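PDB 1EZW: coenzyme f420-dependent n5,n10-methylenetetrahydromethanopterin reductase from Methanopyrus kandleri, which catalyses the reversible reduction of methylenetetrahydromethanopterin to methyltetrahydromethanopterin with reduced coenzyme F420, a step of methanogenesis from carbon dioxide. Local coordinates for the interface of chains A and B. Numbering follows the deposited sequence. Chains: chain A/B, Coenzyme f420-dependent n5,n10-methylenetetrahydromethanopterin reductase.

Contact 1: the interface of chains A and B. Residues chain A 15-17, 43, 51; chain B 81, 85-86, 164.
The indole of B:Trp85, near the end of helix 73-86, lies against A:Pro16 at the start of helix 16-28, and this CH-pi and apolar packing carries much of the patch between two (beta/alpha)8-barrel subunits of the homotetramer. A:Pro16 sets CD over the centre of the six-membered ring, 3.4 Å from its centroid, and so off the middle of the whole indole. Proline suits both tasks here: its fixed phi is compatible with the first turn of a helix, and its CD, bonded to nitrogen, is a somewhat polarised CH donor for an electron-rich indole. Tryptophan in turn offers a broad, flat apolar face; with CG anti to the backbone N (chi1 -169°), the indole extends toward chain A.

On the proline side of the indole, beyond the CZ2 rim, A:Lys15 brings CB 3.8 Å from CZ2 of B:Trp85, its methylenes being able to pack on the ring. At the edge, A:Thr17 meets the outer end of the indole roughly at a right angle; OG1 lies in plane, 3.3 Å from CH2 of B:Trp85, and CG2 packs 3.9 Å from CZ3 of B:Trp85. B:Ile86 adds a branched side wall, its CG1 at the same edge and 4.1 Å from CB of A:Pro16, with A:Leu51 more loosely beyond.

A:Tyr43 combines aromatic and polar contact. Its ring stands edge-to-face to the five-membered ring of B:Trp85, the planes 58° apart, and A:Pro16 CG sits over the centre of one of its own faces, so the proline is held between two aromatic groups. Tyrosine fits because its hydroxyl can both donate and accept: it accepts from N of B:Arg164, and OH of A:Tyr43 donates to O of B:Arg164 at 2.7 Å, in the carbonyl plane on a lone pair.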
loop_
_atom_site.group_PDB
_atom_site.type_symbol
_atom_site.label_atom_id
_atom_site.label_comp_id
_atom_site.label_asym_id
_atom_site.label_seq_id
_atom_site.Cartn_x
_atom_site.Cartn_y
_atom_site.Cartn_z
ATOM N N LYS A 15 0.878 -3.619 16.565
ATOM C CA LYS A 15 0.279 -3.858 15.240
ATOM C C LYS A 15 1.138 -3.270 14.104
ATOM O O LYS A 15 1.555 -2.116 14.128
ATOM C CB LYS A 15 -1.100 -3.208 15.187
ATOM C CG LYS A 15 -2.042 -3.854 16.223
ATOM C CD LYS A 15 -3.375 -3.215 16.338
ATOM C CE LYS A 15 -4.193 -3.875 17.481
ATOM N NZ LYS A 15 -3.832 -3.516 18.924
ATOM N N PRO A 16 1.412 -4.069 13.061
ATOM C CA PRO A 16 2.225 -3.540 11.964
ATOM C C PRO A 16 1.776 -2.206 11.385
ATOM O O PRO A 16 2.606 -1.366 11.001
ATOM C CB PRO A 16 2.209 -4.666 10.932
ATOM C CG PRO A 16 2.276 -5.898 11.826
ATOM C CD PRO A 16 1.215 -5.538 12.917
ATOM N N THR A 17 0.459 -2.014 11.262
ATOM C CA THR A 17 -0.077 -0.760 10.755
ATOM C C THR A 17 0.187 0.398 11.735
ATOM O O THR A 17 0.279 1.547 11.308
ATOM C CB THR A 17 -1.588 -0.888 10.482
ATOM O OG1 THR A 17 -2.233 -1.472 11.628
ATOM C CG2 THR A 17 -1.813 -1.767 9.300
ATOM N N TYR A 43 6.933 -9.127 15.094
ATOM C CA TYR A 43 6.621 -9.215 13.664
ATOM C C TYR A 43 7.957 -9.061 12.903
ATOM O O TYR A 43 8.915 -8.438 13.370
ATOM C CB TYR A 43 5.594 -8.151 13.273
ATOM C CG TYR A 43 4.227 -8.436 13.823
ATOM C CD1 TYR A 43 3.738 -7.738 14.933
ATOM C CD2 TYR A 43 3.420 -9.428 13.223
ATOM C CE1 TYR A 43 2.448 -8.015 15.451
ATOM C CE2 TYR A 43 2.155 -9.712 13.709
ATOM C CZ TYR A 43 1.676 -9.004 14.824
ATOM O OH TYR A 43 0.421 -9.301 15.294
ATOM N N LEU A 51 5.728 -2.778 4.681
ATOM C CA LEU A 51 4.473 -2.037 4.891
ATOM C C LEU A 51 4.829 -0.554 5.159
ATOM O O LEU A 51 4.211 0.358 4.623
ATOM C CB LEU A 51 3.742 -2.595 6.096
ATOM C CG LEU A 51 2.404 -1.941 6.452
ATOM C CD1 LEU A 51 1.392 -2.110 5.280
ATOM C CD2 LEU A 51 1.904 -2.590 7.719
ATOM N N ALA B 81 3.444 -15.479 10.337
ATOM C CA ALA B 81 2.485 -14.797 11.155
ATOM C C ALA B 81 2.311 -13.327 10.703
ATOM O O ALA B 81 1.207 -12.791 10.747
ATOM C CB ALA B 81 2.906 -14.840 12.631
ATOM N N TRP B 85 -1.079 -11.586 9.302
ATOM C CA TRP B 85 -1.697 -10.439 9.932
ATOM C C TRP B 85 -1.906 -9.304 8.906
ATOM O O TRP B 85 -3.005 -8.727 8.786
ATOM C CB TRP B 85 -0.812 -9.956 11.100
ATOM C CG TRP B 85 -1.521 -8.938 11.947
ATOM C CD1 TRP B 85 -2.220 -9.174 13.125
ATOM C CD2 TRP B 85 -1.630 -7.538 11.682
ATOM N NE1 TRP B 85 -2.754 -7.982 13.593
ATOM C CE2 TRP B 85 -2.409 -6.972 12.729
ATOM C CE3 TRP B 85 -1.158 -6.699 10.656
ATOM C CZ2 TRP B 85 -2.717 -5.599 12.778
ATOM C CZ3 TRP B 85 -1.476 -5.341 10.698
ATOM C CH2 TRP B 85 -2.246 -4.801 11.750
ATOM N N ILE B 86 -0.851 -8.946 8.182
ATOM C CA ILE B 86 -0.979 -7.878 7.203
ATOM C C ILE B 86 -2.022 -8.150 6.113
ATOM O O ILE B 86 -2.723 -7.236 5.687
ATOM C CB ILE B 86 0.399 -7.592 6.563
ATOM C CG1 ILE B 86 1.311 -6.997 7.661
ATOM C CG2 ILE B 86 0.253 -6.536 5.450
ATOM C CD1 ILE B 86 2.769 -6.817 7.235
ATOM N N ARG B 164 1.148 -11.955 16.707
ATOM C CA ARG B 164 -0.002 -12.806 16.528
ATOM C C ARG B 164 -0.469 -12.759 15.074
ATOM O O ARG B 164 -0.492 -11.700 14.428
ATOM C CB ARG B 164 -1.154 -12.396 17.441
ATOM C CG ARG B 164 -0.931 -12.794 18.926
ATOM C CD ARG B 164 -0.904 -14.322 19.105
ATOM N NE ARG B 164 -0.714 -14.695 20.516
ATOM C CZ ARG B 164 0.453 -14.670 21.156
ATOM N NH1 ARG B 164 0.531 -15.019 22.453
ATOM N NH2 ARG B 164 1.552 -14.349 20.501
#

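Contact 2: the interface of chains A and B. Residues chain A 74-75, 78, 141, 159-160; chain B 40-41, 105-106.
Helices 73-86 and 127-142 of chain A, with the loop holding A:Ala159 and A:Asp160, receive the loop of B:Tyr40 and B:Asn41 and the end of helix 100-106 of chain B. Both chains are barrels of the luciferase-like family.

B:Tyr40 is the inserted group. Its CG stands between the backbone N and the carbonyl carbon (chi1 82°), and the ring extends alongside A:Leu74, both side chains pointing the same way. CB of A:Leu74 is 3.7 Å from CD1 of B:Tyr40, and the leucine CD1 lies over one face near the rim; CB of B:Asn41 covers the opposite face from within chain B. Leucine, flexible and apolar, fits a flat aromatic surface, and its CD1 also reaches the backbone of B:Met106, whose bend at chi3 places CE near CB of A:Leu74. A:Ile75 brings CD1 to 3.7 Å from CB of B:Tyr40, at the root of the ring. A:Ala159, whose small side chain probably allows the phenol to come close, places CB 3.6 Å from CZ of B:Tyr40.

Polar bonds fix both ends of this tyrosine. OH of B:Tyr40 donates to the carbonyl O of A:Asp160 at 2.6 Å, in the carbonyl plane on a lone pair, with a C=O...donor angle of 138°. At the other end, OH of A:Tyr141 donates to O of B:Tyr40 at 2.7 Å, nearly in line with the C=O bond (161°). Tyrosine suits both places, since a rigid ring carries a hydroxyl far enough to reach backbone across the interface.

A charged contact adds to these bonds. B:Lys105, extended beyond CG, crosses the carboxylate of A:Asp160 and brings NZ 2.9 Å from OD1 of A:Asp160, a salt bridge whose hydrogen bond is weak. At the root of the lysine CB packs 3.9 Å from CA of A:Ala159, while the length of the chain carries NZ on to the carboxylate.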
loop_
_atom_site.group_PDB
_atom_site.type_symbol
_atom_site.label_atom_id
_atom_site.label_comp_id
_atom_site.label_asym_id
_atom_site.label_seq_id
_atom_site.Cartn_x
_atom_site.Cartn_y
_atom_site.Cartn_z
ATOM N N LEU A 74 23.050 -14.373 2.120
ATOM C CA LEU A 74 22.526 -14.106 0.788
ATOM C C LEU A 74 21.027 -13.799 0.916
ATOM O O LEU A 74 20.489 -13.068 0.098
ATOM C CB LEU A 74 22.718 -15.316 -0.150
ATOM C CG LEU A 74 24.173 -15.466 -0.632
ATOM C CD1 LEU A 74 24.325 -16.836 -1.371
ATOM C CD2 LEU A 74 24.535 -14.300 -1.594
ATOM N N ILE A 75 20.371 -14.394 1.916
ATOM C CA ILE A 75 18.949 -14.085 2.159
ATOM C C ILE A 75 18.852 -12.643 2.732
ATOM O O ILE A 75 17.978 -11.852 2.333
ATOM C CB ILE A 75 18.331 -15.099 3.102
ATOM C CG1 ILE A 75 18.211 -16.450 2.370
ATOM C CG2 ILE A 75 16.960 -14.613 3.602
ATOM C CD1 ILE A 75 17.302 -16.387 1.129
ATOM N N SER A 78 19.291 -10.304 -0.219
ATOM C CA SER A 78 18.052 -10.241 -0.978
ATOM C C SER A 78 17.016 -9.343 -0.269
ATOM O O SER A 78 16.381 -8.491 -0.940
ATOM C CB SER A 78 17.470 -11.662 -1.147
ATOM O OG SER A 78 16.201 -11.607 -1.825
ATOM N N TYR A 141 26.464 -8.824 -3.594
ATOM C CA TYR A 141 25.090 -9.043 -4.075
ATOM C C TYR A 141 24.516 -7.731 -4.640
ATOM O O TYR A 141 23.934 -7.699 -5.723
ATOM C CB TYR A 141 24.244 -9.550 -2.895
ATOM C CG TYR A 141 22.823 -9.948 -3.254
ATOM C CD1 TYR A 141 22.471 -11.279 -3.415
ATOM C CD2 TYR A 141 21.840 -8.974 -3.441
ATOM C CE1 TYR A 141 21.144 -11.657 -3.755
ATOM C CE2 TYR A 141 20.518 -9.334 -3.776
ATOM C CZ TYR A 141 20.179 -10.668 -3.928
ATOM O OH TYR A 141 18.857 -11.051 -4.194
ATOM N N ALA A 159 27.228 -17.656 -6.802
ATOM C CA ALA A 159 25.834 -17.265 -6.622
ATOM C C ALA A 159 25.391 -16.089 -7.476
ATOM O O ALA A 159 25.638 -14.946 -7.118
ATOM C CB ALA A 159 25.614 -16.956 -5.149
ATOM N N ASP A 160 24.755 -16.374 -8.613
ATOM C CA ASP A 160 24.310 -15.311 -9.470
ATOM C C ASP A 160 23.176 -14.574 -8.763
ATOM O O ASP A 160 22.565 -15.091 -7.805
ATOM C CB ASP A 160 23.877 -15.866 -10.828
ATOM C CG ASP A 160 22.680 -16.762 -10.739
ATOM O OD1 ASP A 160 22.621 -17.648 -9.861
ATOM O OD2 ASP A 160 21.782 -16.599 -11.586
ATOM N N TYR B 40 17.334 -16.992 -2.956
ATOM C CA TYR B 40 18.101 -15.801 -2.592
ATOM C C TYR B 40 18.424 -14.909 -3.787
ATOM O O TYR B 40 18.611 -13.691 -3.631
ATOM C CB TYR B 40 19.427 -16.215 -1.896
ATOM C CG TYR B 40 20.474 -16.591 -2.920
ATOM C CD1 TYR B 40 21.278 -15.602 -3.506
ATOM C CD2 TYR B 40 20.475 -17.882 -3.496
ATOM C CE1 TYR B 40 22.029 -15.852 -4.654
ATOM C CE2 TYR B 40 21.236 -18.147 -4.657
ATOM C CZ TYR B 40 21.986 -17.137 -5.232
ATOM O OH TYR B 40 22.614 -17.350 -6.447
ATOM N N ASN B 41 18.496 -15.491 -4.992
ATOM C CA ASN B 41 18.889 -14.675 -6.131
ATOM C C ASN B 41 17.808 -13.744 -6.642
ATOM O O ASN B 41 18.074 -12.841 -7.414
ATOM C CB ASN B 41 19.394 -15.556 -7.297
ATOM C CG ASN B 41 18.424 -16.655 -7.666
ATOM O OD1 ASN B 41 18.033 -17.451 -6.833
ATOM N ND2 ASN B 41 18.061 -16.718 -8.930
ATOM N N LYS B 105 24.591 -22.936 -5.343
ATOM C CA LYS B 105 25.022 -21.555 -5.507
ATOM C C LYS B 105 25.291 -20.938 -4.140
ATOM O O LYS B 105 26.247 -20.209 -3.989
ATOM C CB LYS B 105 23.955 -20.712 -6.227
ATOM C CG LYS B 105 23.788 -21.014 -7.728
ATOM C CD LYS B 105 22.554 -20.262 -8.226
ATOM C CE LYS B 105 22.188 -20.569 -9.674
ATOM N NZ LYS B 105 20.841 -19.934 -9.929
ATOM N N MET B 106 24.441 -21.230 -3.158
ATOM C CA MET B 106 24.608 -20.648 -1.823
ATOM C C MET B 106 25.792 -21.212 -1.060
ATOM O O MET B 106 26.302 -20.548 -0.163
ATOM C CB MET B 106 23.354 -20.867 -0.982
ATOM C CG MET B 106 22.120 -20.216 -1.571
ATOM S SD MET B 106 20.679 -20.381 -0.514
ATOM C CE MET B 106 21.033 -19.013 0.694
#

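About 27 Å separates the C-alpha centres of contact 1 and contact 2, which belong to one two-fold symmetric interface. Helix 73-86 serves both: its final turns come from chain B in contact 1, its first turns from chain A in contact 2. The loop after strand 33-36 likewise contributes from chain A in the first and chain B in the second. With the twin of each contact, every subunit thus uses both ends of the same helix against its partner. Such widely spaced anchors would fix the relative orientation of the two barrels within the homotetramer, which is built from two loosely associated dimers.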